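Long-range contact in blood group a-and b-cleaving endo-beta-galactosidase (Streptococcus pneumoniae, PDB 2YGL), which probably binds blood group A and B antigen glycans through tandem carbohydrate-binding modules that accompany its family 98 glycoside hydrolase catalytic domain: residues 94-106 with 117-129. Sequence-based numbering, arbitrary orientation.
Sequences NSSRSDHAVVDRI and SSSVTNPEGFRYN. With CA (calcium ion), chain C.
Val102 lays its CG1 over one face of the Arg127 guanidinium, 3.5 Å from NH1 and off toward the rim, while CG2 runs beside Arg127 CD. A bend at chi2 (-70°) folds the arginine back, and NH1 donates to Glu124 O of its own loop at 2.9 Å. Next to this pair the backbones join in a single antiparallel bridge: Val103 N gives a nearly straight bond to Phe126 O (2.9 Å), and Phe126 N returns one to Val103 O, both in the carbonyl planes. On the inner side the side chains of Phe126 and Ile106 cross at about a right angle, Phe126 CE1 lying 3.8 Å from Ile106 CD1, and Ile87 touches both residues. Further along, Ser118 OG sits between its own backbone N and carbonyl carbon (chi1 62°), where it accepts from Ile106 N at 2.9 Å, almost in line; Ser118 N donates in turn to Ile106 O. Beyond the bridge a water donates to Asp104 O and Asn122 O and accepts from Ser118 OG, tying the segments together. The loop 117-129 is thus laced along the lead-in to strand 105-110 and its first residues in a beta-sandwich CBM51 module, where Val102 O binds calcium together with Ala152, His155 and Asp159.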
# COMPACT_ATOMS: atom_id res chain seq x y z
N ASN A 94 23.47 17.97 -29.93
CA ASN A 94 23.95 18.71 -31.09
C ASN A 94 22.86 19.68 -31.52
O ASN A 94 21.83 19.27 -32.07
CB ASN A 94 24.32 17.75 -32.23
CG ASN A 94 24.90 18.45 -33.47
OD1 ASN A 94 24.86 19.68 -33.59
ND2 ASN A 94 25.43 17.67 -34.39
N SER A 95 23.08 20.97 -31.24
CA SER A 95 22.14 22.02 -31.64
C SER A 95 22.80 23.03 -32.59
O SER A 95 22.48 24.21 -32.56
CB SER A 95 21.58 22.73 -30.40
OG SER A 95 22.60 23.41 -29.69
N SER A 96 23.72 22.54 -33.42
CA SER A 96 24.51 23.39 -34.31
C SER A 96 23.72 23.97 -35.48
O SER A 96 24.11 24.98 -36.08
CB SER A 96 25.73 22.63 -34.83
OG SER A 96 25.34 21.43 -35.48
N ARG A 97 22.61 23.32 -35.82
CA ARG A 97 21.68 23.80 -36.84
C ARG A 97 20.28 23.91 -36.25
O ARG A 97 19.95 23.21 -35.29
CB ARG A 97 21.68 22.85 -38.04
CG ARG A 97 22.88 22.98 -38.97
CD ARG A 97 23.09 21.74 -39.84
NE ARG A 97 21.86 21.28 -40.48
CZ ARG A 97 21.81 20.45 -41.52
NH1 ARG A 97 22.92 19.98 -42.07
NH2 ARG A 97 20.63 20.09 -42.02
N SER A 98 19.46 24.79 -36.82
CA SER A 98 18.11 25.04 -36.31
C SER A 98 17.11 23.90 -36.54
O SER A 98 16.03 23.89 -35.94
CB SER A 98 17.55 26.35 -36.89
OG SER A 98 17.47 26.28 -38.30
N ASP A 99 17.47 22.94 -37.39
CA ASP A 99 16.65 21.74 -37.60
C ASP A 99 17.07 20.59 -36.67
O ASP A 99 16.41 19.55 -36.62
CB ASP A 99 16.68 21.30 -39.08
CG ASP A 99 18.10 21.09 -39.61
OD1 ASP A 99 19.07 21.17 -38.83
OD2 ASP A 99 18.24 20.84 -40.83
N HIS A 100 18.16 20.80 -35.93
CA HIS A 100 18.62 19.88 -34.90
C HIS A 100 18.03 20.29 -33.55
O HIS A 100 17.78 21.47 -33.32
CB HIS A 100 20.15 19.88 -34.84
CG HIS A 100 20.80 19.11 -35.95
ND1 HIS A 100 21.74 18.13 -35.73
CD2 HIS A 100 20.64 19.18 -37.29
CE1 HIS A 100 22.14 17.63 -36.88
NE2 HIS A 100 21.49 18.25 -37.85
N ALA A 101 17.83 19.31 -32.67
CA ALA A 101 17.21 19.51 -31.35
C ALA A 101 15.82 20.16 -31.43
O ALA A 101 15.55 21.19 -30.81
CB ALA A 101 18.15 20.31 -30.42
N VAL A 102 14.94 19.53 -32.21
CA VAL A 102 13.56 20.00 -32.37
C VAL A 102 12.62 18.84 -32.09
O VAL A 102 12.48 17.92 -32.90
CB VAL A 102 13.30 20.60 -33.79
CG1 VAL A 102 11.84 21.00 -33.96
CG2 VAL A 102 14.21 21.80 -34.04
N VAL A 103 11.99 18.88 -30.92
CA VAL A 103 11.09 17.81 -30.48
C VAL A 103 9.66 18.33 -30.49
O VAL A 103 9.33 19.30 -29.81
CB VAL A 103 11.49 17.28 -29.08
CG1 VAL A 103 10.41 16.35 -28.51
CG2 VAL A 103 12.83 16.56 -29.16
N ASP A 104 8.81 17.68 -31.29
CA ASP A 104 7.42 18.10 -31.45
C ASP A 104 6.59 17.92 -30.18
O ASP A 104 5.85 18.81 -29.80
CB ASP A 104 6.77 17.34 -32.62
CG ASP A 104 7.12 17.94 -33.98
OD1 ASP A 104 8.10 18.72 -34.08
OD2 ASP A 104 6.41 17.62 -34.96
N ARG A 105 6.75 16.77 -29.53
CA ARG A 105 5.87 16.39 -28.42
C ARG A 105 6.48 15.31 -27.53
O ARG A 105 7.17 14.41 -28.00
CB ARG A 105 4.54 15.88 -29.00
CG ARG A 105 3.38 15.91 -28.04
CD ARG A 105 2.06 15.75 -28.79
NE ARG A 105 1.84 14.40 -29.32
CZ ARG A 105 2.01 14.05 -30.59
NH1 ARG A 105 2.41 14.93 -31.49
NH2 ARG A 105 1.78 12.80 -30.96
N ILE A 106 6.22 15.42 -26.23
CA ILE A 106 6.52 14.36 -25.28
C ILE A 106 5.24 13.99 -24.53
O ILE A 106 4.54 14.87 -24.03
CB ILE A 106 7.64 14.75 -24.26
CG1 ILE A 106 8.96 15.03 -24.99
CG2 ILE A 106 7.84 13.65 -23.21
CD1 ILE A 106 10.02 15.71 -24.14
N SER A 117 0.59 15.36 -21.79
CA SER A 117 1.08 15.78 -23.09
C SER A 117 1.69 17.17 -22.99
O SER A 117 1.11 18.06 -22.37
CB SER A 117 -0.04 15.77 -24.13
OG SER A 117 0.45 16.15 -25.40
N SER A 118 2.86 17.34 -23.59
CA SER A 118 3.55 18.63 -23.60
C SER A 118 2.88 19.66 -24.52
O SER A 118 3.24 20.83 -24.50
CB SER A 118 5.02 18.45 -24.00
OG SER A 118 5.15 17.92 -25.31
N SER A 119 1.90 19.21 -25.31
CA SER A 119 1.18 20.07 -26.26
C SER A 119 0.46 21.23 -25.60
O SER A 119 0.33 22.30 -26.19
CB SER A 119 0.16 19.25 -27.06
OG SER A 119 0.79 18.21 -27.77
N VAL A 120 -0.01 21.01 -24.38
CA VAL A 120 -0.78 21.99 -23.61
C VAL A 120 0.05 23.25 -23.33
O VAL A 120 -0.38 24.37 -23.63
CB VAL A 120 -1.30 21.37 -22.28
CG1 VAL A 120 -2.08 22.39 -21.45
CG2 VAL A 120 -2.16 20.15 -22.56
N THR A 121 1.24 23.06 -22.77
CA THR A 121 2.11 24.18 -22.41
C THR A 121 3.12 24.52 -23.51
O THR A 121 3.59 25.65 -23.60
CB THR A 121 2.86 23.90 -21.09
OG1 THR A 121 3.66 22.73 -21.24
CG2 THR A 121 1.88 23.70 -19.93
N ASN A 122 3.45 23.52 -24.33
CA ASN A 122 4.45 23.67 -25.39
C ASN A 122 3.93 23.18 -26.74
O ASN A 122 4.35 22.11 -27.21
CB ASN A 122 5.74 22.90 -25.04
CG ASN A 122 6.44 23.44 -23.80
OD1 ASN A 122 7.44 24.15 -23.91
ND2 ASN A 122 5.93 23.10 -22.63
N PRO A 123 3.02 23.94 -27.38
CA PRO A 123 2.45 23.52 -28.66
C PRO A 123 3.49 23.39 -29.77
O PRO A 123 3.34 22.56 -30.67
CB PRO A 123 1.47 24.65 -28.99
CG PRO A 123 1.95 25.82 -28.21
CD PRO A 123 2.47 25.24 -26.94
N GLU A 124 4.54 24.21 -29.70
CA GLU A 124 5.62 24.18 -30.69
C GLU A 124 6.70 23.15 -30.32
O GLU A 124 7.61 22.88 -31.12
CB GLU A 124 6.20 25.59 -30.92
CG GLU A 124 6.91 26.24 -29.72
CD GLU A 124 5.97 26.67 -28.60
OE1 GLU A 124 5.60 25.82 -27.77
OE2 GLU A 124 5.60 27.87 -28.54
N GLY A 125 6.59 22.59 -29.12
CA GLY A 125 7.47 21.52 -28.67
C GLY A 125 8.69 21.99 -27.90
O GLY A 125 8.64 23.02 -27.22
N PHE A 126 9.78 21.24 -28.00
CA PHE A 126 11.02 21.58 -27.31
C PHE A 126 12.15 21.91 -28.28
O PHE A 126 12.32 21.25 -29.30
CB PHE A 126 11.47 20.44 -26.38
CG PHE A 126 10.57 20.24 -25.19
CD1 PHE A 126 9.45 19.41 -25.27
CD2 PHE A 126 10.84 20.88 -23.98
CE1 PHE A 126 8.62 19.23 -24.17
CE2 PHE A 126 10.01 20.71 -22.87
CZ PHE A 126 8.90 19.88 -22.97
N ARG A 127 12.90 22.95 -27.93
CA ARG A 127 14.13 23.32 -28.63
C ARG A 127 15.30 23.16 -27.65
O ARG A 127 15.09 22.84 -26.48
CB ARG A 127 14.06 24.77 -29.14
CG ARG A 127 12.87 25.08 -30.05
CD ARG A 127 13.01 24.40 -31.41
NE ARG A 127 11.92 24.77 -32.32
CZ ARG A 127 10.73 24.16 -32.37
NH1 ARG A 127 10.46 23.13 -31.58
NH2 ARG A 127 9.82 24.59 -33.23
N TYR A 128 16.51 23.40 -28.14
CA TYR A 128 17.73 23.21 -27.35
C TYR A 128 17.73 24.04 -26.07
O TYR A 128 18.30 23.62 -25.06
CB TYR A 128 18.97 23.54 -28.19
CG TYR A 128 19.33 25.01 -28.18
CD1 TYR A 128 18.66 25.91 -29.00
CD2 TYR A 128 20.33 25.50 -27.33
CE1 TYR A 128 18.97 27.27 -28.99
CE2 TYR A 128 20.64 26.85 -27.31
CZ TYR A 128 19.96 27.73 -28.14
OH TYR A 128 20.27 29.06 -28.12
N ASN A 129 17.10 25.21 -26.12
CA ASN A 129 17.07 26.13 -24.98
C ASN A 129 15.70 26.23 -24.30
O ASN A 129 15.47 27.14 -23.50
CB ASN A 129 17.56 27.53 -25.41
CG ASN A 129 16.64 28.20 -26.41
OD1 ASN A 129 15.99 27.54 -27.22
ND2 ASN A 129 16.58 29.53 -26.36
CA CA C . 13.26 16.56 -34.39
O HOH W 1 15.41 17.41 -35.02
O HOH W 2 16.84 23.53 -30.88
O HOH W 3 4.78 19.56 -27.42
O HOH W 4 4.99 20.54 -31.71
O HOH W 5 8.32 21.33 -33.35
O HOH W 6 12.55 17.76 -36.18